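Local coordinates for (S)-ureidoglycine aminohydrolase cupin domain-containing protein (Pseudomonas syringae pv. tomato, PDB 3MYX) that is of unknown function but probably folds as a two-domain cupin of the Cupin_3 (DUF861) family, possibly related to (S)-ureidoglycine aminohydrolases, at residues A134-S140 against C154-L159; S165-I169 against F234-T238. All coordinates share one frame. Residue numbers count along the deposited sequence, not the author numbering.

Contact 1 of 2, residues A134-S140 against C154-L159; sequences ALLTPSS and CRSNNL
Segments 134-140 and 154-157 are extended and pair antiparallel at the edge of the sheet that also carries strands 168-174 and 231-237, in a protein of the cupin family; 137-139 is the outermost strand beside 154-158. The short axes approach to 4.0 Å at 114°, well away from ideal antiparallel, and the ladder is brief, 137-139 being a short strand. Thr137 and Ser156 form a hydrogen-bonded pair: Thr137 N to Ser156 O is 2.9 Å and Ser156 N to Thr137 O is 2.8 Å. Pro138 lies opposite Arg155 as a non-hydrogen-bonded pair, CA to CA 4.1 Å, a position that needs no amide proton from proline. One step on, Ser139 N donates to Cys154 O at 2.9 Å. Asn158 centres an inverse gamma turn as the chain turns a corner at Leu159.

Thr137, Ser139, Cys154 and Ser156 direct their side chains to the same face, with Ser139 CB 3.4 Å from Ser156 OG. Leu136, chi1 m and chi2 t, lies against the inner neighbour, its CB 3.5 Å from Arg155 CB and its CD2 3.6 Å from Asn157 CB. Arg155 sends its guanidinium on to a salt bridge with Asp173 of strand 168-174. Asn157, chi1 t, donates from ND2 to the backbone oxygen Leu135 O at 2.9 Å, tying down the loop that leads into 137-139, while Ala134 CB meets Leu159 CD1 at 4.1 Å. Waters bridge the strands: one lies 3.0 Å from Thr137 OG1 and 2.9 Å from Ser156 OG, and another donates to Ser139 O at 2.8 Å and accepts from Cys154 N at 2.9 Å.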
ATOM      1  N   ALA A 134     -10.887 -10.354   5.933  1.00  7.10           N
ATOM      2  CA  ALA A 134     -10.635 -11.504   5.066  1.00  7.31           C
ATOM      3  C   ALA A 134     -10.118 -12.703   5.863  1.00  6.88           C
ATOM      4  O   ALA A 134      -9.309 -12.559   6.803  1.00  6.99           O
ATOM      5  CB  ALA A 134      -9.611 -11.117   3.993  1.00  8.74           C
ATOM      6  N   LEU A 135     -10.537 -13.896   5.463  1.00  6.91           N
ATOM      7  CA  LEU A 135     -10.042 -15.128   6.076  1.00  6.89           C
ATOM      8  C   LEU A 135      -8.675 -15.480   5.488  1.00  5.82           C
ATOM      9  O   LEU A 135      -8.480 -15.429   4.270  1.00  7.18           O
ATOM     10  CB  LEU A 135     -11.015 -16.278   5.808  1.00  8.28           C
ATOM     11  CG  LEU A 135     -12.429 -16.056   6.343  1.00  9.66           C
ATOM     12  CD1 LEU A 135     -13.344 -17.193   5.883  1.00 12.43           C
ATOM     13  CD2 LEU A 135     -12.391 -15.971   7.848  1.00 11.48           C
ATOM     14  N   LEU A 136      -7.733 -15.828   6.362  1.00  5.57           N
ATOM     15  CA  LEU A 136      -6.334 -15.990   5.985  1.00  5.67           C
ATOM     16  C   LEU A 136      -5.889 -17.433   6.142  1.00  6.38           C
ATOM     17  O   LEU A 136      -6.460 -18.200   6.906  1.00  7.64           O
ATOM     18  CB  LEU A 136      -5.457 -15.102   6.857  1.00  5.34           C
ATOM     19  CG  LEU A 136      -5.875 -13.640   7.038  1.00  5.38           C
ATOM     20  CD1 LEU A 136      -4.793 -12.923   7.853  1.00  7.10           C
ATOM     21  CD2 LEU A 136      -6.127 -12.929   5.678  1.00  7.28           C
ATOM     22  N   THR A 137      -4.849 -17.809   5.416  1.00  6.37           N
ATOM     23  CA  THR A 137      -4.266 -19.137   5.538  1.00  7.13           C
ATOM     24  C   THR A 137      -2.757 -19.010   5.829  1.00  6.61           C
ATOM     25  O   THR A 137      -2.144 -18.001   5.491  1.00  6.08           O
ATOM     26  CB  THR A 137      -4.483 -19.942   4.265  1.00  8.97           C
ATOM     27  OG1 THR A 137      -3.911 -19.226   3.176  1.00 11.02           O
ATOM     28  CG2 THR A 137      -5.989 -20.169   4.009  1.00 12.33           C
ATOM     29  N   PRO A 138      -2.145 -20.032   6.437  1.00  6.52           N
ATOM     30  CA  PRO A 138      -0.723 -19.925   6.784  1.00  7.22           C
ATOM     31  C   PRO A 138       0.190 -19.477   5.647  1.00  6.56           C
ATOM     32  O   PRO A 138       0.031 -19.902   4.486  1.00  7.90           O
ATOM     33  CB  PRO A 138      -0.378 -21.343   7.230  1.00  8.31           C
ATOM     34  CG  PRO A 138      -1.635 -21.828   7.844  1.00  9.57           C
ATOM     35  CD  PRO A 138      -2.748 -21.269   6.980  1.00  7.29           C
ATOM     36  N   SER A 139       1.126 -18.595   5.988  1.00  5.91           N
ATOM     37  CA  SER A 139       2.082 -18.041   5.041  1.00  7.02           C
ATOM     38  C   SER A 139       3.487 -18.088   5.629  1.00  7.11           C
ATOM     39  O   SER A 139       3.670 -18.382   6.804  1.00  7.25           O
ATOM     40  CB  SER A 139       1.668 -16.613   4.671  1.00  7.86           C
ATOM     41  OG  SER A 139       1.601 -15.778   5.820  1.00  8.12           O
ATOM     42  N   SER A 140       4.491 -17.793   4.822  1.00  7.70           N
ATOM     43  CA  SER A 140       5.880 -17.982   5.250  0.60  7.65           C
ATOM     44  C   SER A 140       6.318 -16.970   6.298  1.00  7.51           C
ATOM     45  O   SER A 140       6.156 -15.762   6.100  1.00  8.29           O
ATOM     46  CB  SER A 140       6.852 -17.847   4.071  0.60  7.17           C
ATOM     47  OG  SER A 140       6.726 -18.926   3.170  0.60  8.51           O
ATOM     48  N   CYS A 154       2.447 -16.767  10.771  1.00  5.22           N
ATOM     49  CA  CYS A 154       1.952 -15.753   9.854  1.00  5.74           C
ATOM     50  C   CYS A 154       0.845 -16.362   8.998  1.00  5.73           C
ATOM     51  O   CYS A 154       0.856 -17.559   8.709  1.00  5.82           O
ATOM     52  CB  CYS A 154       3.041 -15.240   8.912  1.00  6.03           C
ATOM     53  SG  CYS A 154       4.552 -14.696   9.734  1.00  7.31           S
ATOM     54  N   ARG A 155      -0.113 -15.527   8.605  1.00  5.25           N
ATOM     55  CA  ARG A 155      -1.166 -15.922   7.670  1.00  5.45           C
ATOM     56  C   ARG A 155      -1.359 -14.818   6.646  1.00  4.74           C
ATOM     57  O   ARG A 155      -1.119 -13.649   6.935  1.00  5.41           O
ATOM     58  CB  ARG A 155      -2.492 -16.201   8.379  1.00  4.89           C
ATOM     59  CG  ARG A 155      -2.441 -17.260   9.482  1.00  5.22           C
ATOM     60  CD  ARG A 155      -3.777 -17.457  10.115  1.00  5.63           C
ATOM     61  NE  ARG A 155      -4.130 -16.332  10.970  1.00  5.69           N
ATOM     62  CZ  ARG A 155      -4.928 -16.411  12.035  1.00  5.51           C
ATOM     63  NH1 ARG A 155      -5.524 -17.554  12.376  1.00  5.69           N
ATOM     64  NH2 ARG A 155      -5.128 -15.343  12.783  1.00  6.06           N
ATOM     65  N   SER A 156      -1.873 -15.183   5.473  1.00  5.11           N
ATOM     66  CA  SER A 156      -2.187 -14.205   4.443  1.00  5.29           C
ATOM     67  C   SER A 156      -3.316 -14.677   3.556  1.00  5.28           C
ATOM     68  O   SER A 156      -3.695 -15.856   3.544  1.00  5.83           O
ATOM     69  CB  SER A 156      -0.970 -13.921   3.569  1.00  6.85           C
ATOM     70  OG  SER A 156      -0.703 -15.033   2.760  1.00  8.42           O
ATOM     71  N   ASN A 157      -3.818 -13.740   2.773  1.00  5.64           N
ATOM     72  CA  ASN A 157      -4.749 -14.013   1.702  1.00  6.21           C
ATOM     73  C   ASN A 157      -4.421 -13.021   0.597  1.00  5.63           C
ATOM     74  O   ASN A 157      -4.626 -11.815   0.754  1.00  5.32           O
ATOM     75  CB  ASN A 157      -6.200 -13.844   2.168  1.00  5.89           C
ATOM     76  CG  ASN A 157      -7.216 -14.192   1.083  1.00  7.11           C
ATOM     77  OD1 ASN A 157      -6.918 -14.124  -0.098  1.00  7.23           O
ATOM     78  ND2 ASN A 157      -8.426 -14.543   1.505  1.00  8.32           N
ATOM     79  N   ASN A 158      -3.872 -13.534  -0.502  1.00  5.51           N
ATOM     80  CA  ASN A 158      -3.638 -12.744  -1.706  1.00  6.50           C
ATOM     81  C   ASN A 158      -4.949 -12.533  -2.452  1.00  5.99           C
ATOM     82  O   ASN A 158      -5.308 -13.310  -3.318  1.00  9.02           O
ATOM     83  CB  ASN A 158      -2.625 -13.436  -2.618  1.00  7.85           C
ATOM     84  CG  ASN A 158      -1.277 -13.583  -1.964  1.00 10.33           C
ATOM     85  OD1 ASN A 158      -0.665 -12.597  -1.554  1.00  9.22           O
ATOM     86  ND2 ASN A 158      -0.796 -14.822  -1.862  1.00 15.92           N
ATOM     87  N   LEU A 159      -5.669 -11.492  -2.073  1.00  5.41           N
ATOM     88  CA  LEU A 159      -6.972 -11.181  -2.640  1.00  5.83           C
ATOM     89  C   LEU A 159      -6.873 -10.701  -4.080  1.00  6.19           C
ATOM     90  O   LEU A 159      -7.836 -10.791  -4.838  1.00  7.44           O
ATOM     91  CB  LEU A 159      -7.664 -10.117  -1.802  1.00  6.42           C
ATOM     92  CG  LEU A 159      -8.039 -10.594  -0.394  1.00  7.03           C
ATOM     93  CD1 LEU A 159      -8.364  -9.419   0.530  1.00  9.25           C
ATOM     94  CD2 LEU A 159      -9.208 -11.581  -0.465  1.00  7.46           C
TER
HETATM   95  O   HOH W   1      -1.357 -17.817   2.555  1.00 11.91           O
HETATM   96  O   HOH W   2      -5.571 -17.513   1.492  1.00 20.78           O
HETATM   97  O   HOH W   3       3.554 -19.115   9.476  1.00  9.72           O

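Contact 2 of 2, residues S165-I169 against F234-T238. With EDO (1,2-ethanediol), chain E.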
ATOM      1  N   SER A 165       1.720  -6.876 -13.515  1.00  6.92           N
ATOM      2  CA  SER A 165       2.853  -6.545 -12.654  1.00  6.93           C
ATOM      3  C   SER A 165       3.047  -7.736 -11.739  1.00  6.94           C
ATOM      4  O   SER A 165       2.242  -8.673 -11.765  1.00  6.93           O
ATOM      5  CB  SER A 165       2.554  -5.307 -11.818  1.00  7.93           C
ATOM      6  OG  SER A 165       1.631  -5.597 -10.778  1.00  7.41           O
ATOM      7  N   THR A 166       4.072  -7.685 -10.899  1.00  6.58           N
ATOM      8  CA  THR A 166       4.259  -8.700  -9.866  1.00  7.46           C
ATOM      9  C   THR A 166       3.520  -8.386  -8.564  1.00  6.73           C
ATOM     10  O   THR A 166       3.696  -9.095  -7.575  1.00  8.46           O
ATOM     11  CB  THR A 166       5.742  -8.930  -9.581  1.00  8.49           C
ATOM     12  OG1 THR A 166       6.309  -7.737  -9.045  1.00 10.68           O
ATOM     13  CG2 THR A 166       6.500  -9.339 -10.847  1.00 11.20           C
ATOM     14  N   LEU A 167       2.672  -7.363  -8.547  1.00  6.38           N
ATOM     15  CA  LEU A 167       1.936  -7.030  -7.332  1.00  6.26           C
ATOM     16  C   LEU A 167       1.072  -8.165  -6.839  1.00  6.17           C
ATOM     17  O   LEU A 167       0.337  -8.792  -7.622  1.00  6.27           O
ATOM     18  CB  LEU A 167       1.073  -5.791  -7.544  1.00  6.79           C
ATOM     19  CG  LEU A 167       1.798  -4.459  -7.574  1.00  6.82           C
ATOM     20  CD1 LEU A 167       0.839  -3.360  -8.083  1.00  8.52           C
ATOM     21  CD2 LEU A 167       2.356  -4.103  -6.205  1.00  9.21           C
ATOM     22  N   ARG A 168       1.185  -8.432  -5.543  1.00  5.98           N
ATOM     23  CA  ARG A 168       0.259  -9.272  -4.808  1.00  6.86           C
ATOM     24  C   ARG A 168      -0.255  -8.387  -3.680  1.00  6.29           C
ATOM     25  O   ARG A 168       0.527  -7.745  -2.962  1.00  6.70           O
ATOM     26  CB  ARG A 168       0.965 -10.511  -4.249  1.00  9.87           C
ATOM     27  CG  ARG A 168       1.287 -11.580  -5.268  1.00 15.62           C
ATOM     28  CD  ARG A 168       1.858 -12.804  -4.563  1.00 21.86           C
ATOM     29  NE  ARG A 168       3.155 -12.547  -3.928  1.00 28.11           N
ATOM     30  CZ  ARG A 168       3.400 -12.465  -2.609  1.00 29.91           C
ATOM     31  NH1 ARG A 168       2.445 -12.607  -1.677  1.00 30.60           N
ATOM     32  NH2 ARG A 168       4.645 -12.241  -2.210  1.00 32.10           N
ATOM     33  N   ILE A 169      -1.573  -8.347  -3.548  1.00  6.20           N
ATOM     34  CA  ILE A 169      -2.256  -7.418  -2.647  1.00  5.55           C
ATOM     35  C   ILE A 169      -3.262  -8.180  -1.803  1.00  5.90           C
ATOM     36  O   ILE A 169      -4.004  -9.018  -2.308  1.00  7.35           O
ATOM     37  CB  ILE A 169      -2.940  -6.300  -3.451  1.00  7.16           C
ATOM     38  CG1 ILE A 169      -1.880  -5.475  -4.196  1.00  7.56           C
ATOM     39  CG2 ILE A 169      -3.790  -5.431  -2.534  1.00  9.13           C
ATOM     40  CD1 ILE A 169      -2.431  -4.489  -5.225  1.00 10.15           C
ATOM     41  N   PHE A 234      -3.139  -4.618   5.688  1.00  5.58           N
ATOM     42  CA  PHE A 234      -3.238  -4.656   4.248  1.00  5.35           C
ATOM     43  C   PHE A 234      -1.819  -4.552   3.719  1.00  5.91           C
ATOM     44  O   PHE A 234      -0.992  -3.797   4.266  1.00  6.30           O
ATOM     45  CB  PHE A 234      -3.993  -3.444   3.711  1.00  5.98           C
ATOM     46  CG  PHE A 234      -5.475  -3.481   3.908  1.00  6.56           C
ATOM     47  CD1 PHE A 234      -6.238  -4.462   3.298  1.00  8.09           C
ATOM     48  CD2 PHE A 234      -6.136  -2.467   4.601  1.00  8.22           C
ATOM     49  CE1 PHE A 234      -7.629  -4.460   3.418  1.00  8.44           C
ATOM     50  CE2 PHE A 234      -7.528  -2.471   4.725  1.00  8.88           C
ATOM     51  CZ  PHE A 234      -8.269  -3.452   4.141  1.00 10.34           C
ATOM     52  N   TYR A 235      -1.542  -5.250   2.622  1.00  5.54           N
ATOM     53  CA  TYR A 235      -0.261  -5.124   1.956  1.00  5.61           C
ATOM     54  C   TYR A 235      -0.410  -5.056   0.449  1.00  5.88           C
ATOM     55  O   TYR A 235      -1.364  -5.600  -0.130  1.00  5.67           O
ATOM     56  CB  TYR A 235       0.666  -6.280   2.307  1.00  5.80           C
ATOM     57  CG  TYR A 235       0.167  -7.643   1.869  1.00  5.72           C
ATOM     58  CD1 TYR A 235       0.407  -8.120   0.574  1.00  6.15           C
ATOM     59  CD2 TYR A 235      -0.575  -8.438   2.727  1.00  6.50           C
ATOM     60  CE1 TYR A 235      -0.051  -9.367   0.169  1.00  6.55           C
ATOM     61  CE2 TYR A 235      -1.041  -9.667   2.322  1.00  6.43           C
ATOM     62  CZ  TYR A 235      -0.787 -10.131   1.060  1.00  5.80           C
ATOM     63  OH  TYR A 235      -1.303 -11.374   0.719  1.00  6.96           O
ATOM     64  N   ALA A 236       0.556  -4.376  -0.163  1.00  5.92           N
ATOM     65  CA  ALA A 236       0.855  -4.520  -1.584  1.00  5.95           C
ATOM     66  C   ALA A 236       2.342  -4.821  -1.647  1.00  7.28           C
ATOM     67  O   ALA A 236       3.139  -4.032  -1.120  1.00  8.76           O
ATOM     68  CB  ALA A 236       0.548  -3.238  -2.365  1.00  7.66           C
ATOM     69  N   VAL A 237       2.723  -5.958  -2.230  1.00  6.85           N
ATOM     70  CA  VAL A 237       4.130  -6.303  -2.374  1.00  7.61           C
ATOM     71  C   VAL A 237       4.439  -6.646  -3.821  1.00  5.61           C
ATOM     72  O   VAL A 237       3.588  -7.195  -4.535  1.00  7.04           O
ATOM     73  CB  VAL A 237       4.538  -7.490  -1.472  1.00  8.46           C
ATOM     74  CG1 VAL A 237       4.454  -7.095   0.005  1.00  9.84           C
ATOM     75  CG2 VAL A 237       3.737  -8.762  -1.770  1.00  9.86           C
ATOM     76  N   THR A 238       5.650  -6.324  -4.264  1.00  7.51           N
ATOM     77  CA  THR A 238       6.119  -6.777  -5.565  1.00  7.88           C
ATOM     78  C   THR A 238       6.792  -8.125  -5.487  1.00 11.13           C
ATOM     79  O   THR A 238       6.835  -8.719  -4.402  1.00 12.29           O
ATOM     80  CB  THR A 238       7.046  -5.752  -6.200  1.00  8.17           C
ATOM     81  OG1 THR A 238       8.165  -5.508  -5.340  1.00  8.70           O
ATOM     82  CG2 THR A 238       6.283  -4.453  -6.471  1.00 10.51           C
ATOM     83  OXT THR A 238       7.271  -8.627  -6.525  1.00 12.52           O
TER
HETATM   84  C1  EDO E 240       6.275  -4.619 -10.523  1.00 22.10           C
HETATM   85  O1  EDO E 240       5.941  -5.540 -11.577  1.00 15.83           O
HETATM   86  C2  EDO E 240       7.784  -4.618 -10.296  1.00 24.79           C
HETATM   87  O2  EDO E 240       8.265  -5.956 -10.094  1.00 29.34           O
HETATM   88  O   HOH W   4       4.613 -10.351  -5.147  1.00 33.19           O
HETATM   89  O   HOH W   5       6.914 -11.071  -3.191  1.00 34.31           O
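Ser165 opens the segment with an ST turn, its OG accepting from Leu167 N at 3.0 Å. Asp162 also bonds this hydroxyl. Thr166 reaches the chain terminus: its OG1 donates to the carboxylate oxygen Thr238 OXT at 2.8 Å. A 1,2-ethanediol, probably from the crystallisation liquor, sits against the same residue, with Thr166 N donating to its O1 (2.9 Å) and its O2 donating to Thr166 OG1 (2.8 Å). Leu167 turns its CA-to-CB bond away, yet CD2 comes to 4.0 Å from Thr238 CG2 and 4.3 Å from Ala236 CB, while Leu167 CA gives a CA-H...O contact to Val237 O at 3.3 Å.

Arg168 begins the regular pairing. Its N donates to Val237 O and its O accepts from Val237 N, both at 2.9 Å, closing an antiparallel hydrogen-bonded pair. Val237 CG2 covers one face of the guanidinium, 3.6 Å from NH2; NH1 bonds Asn158, and a water bridges Arg168 NH2 (2.7 Å) to Thr238 O (2.6 Å). Ile169 faces Ala236 as the non-hydrogen-bonded pair, with Ile169 CG1 3.8 Å from Ala236 CB and Ile169 CA 3.2 Å from Tyr235 O. The Ile169 side chain also packs on Met68 and Leu130, from strands of a second sheet. Strand 231-237, the last of the chain, thus pairs with 168-174 inside an antiparallel sheet, consistent with the beta-barrel fold of the EutQ-like cupin family.

Both contacts belong to one seven-stranded antiparallel sheet and lie side by side in it: strand 154-161 of contact 1 neighbours strand 168-174 of contact 2, which in turn pairs with 231-237. Contact 1 is the surface edge, with hydroxyls and water along its margin. Contact 2 is partly buried in the sheet's interior, nearer the centre of the chain, where aliphatic side chains on one face contrast with the arginine and the hydrated C-terminal carboxylate. Asn158 joins them: its OD1 lies 2.7 Å from Tyr235 OH and 3.1 Å from Arg168 NH1, both probable hydrogen bonds, and Ser156 CB packs 3.8 Å from Tyr235 OH.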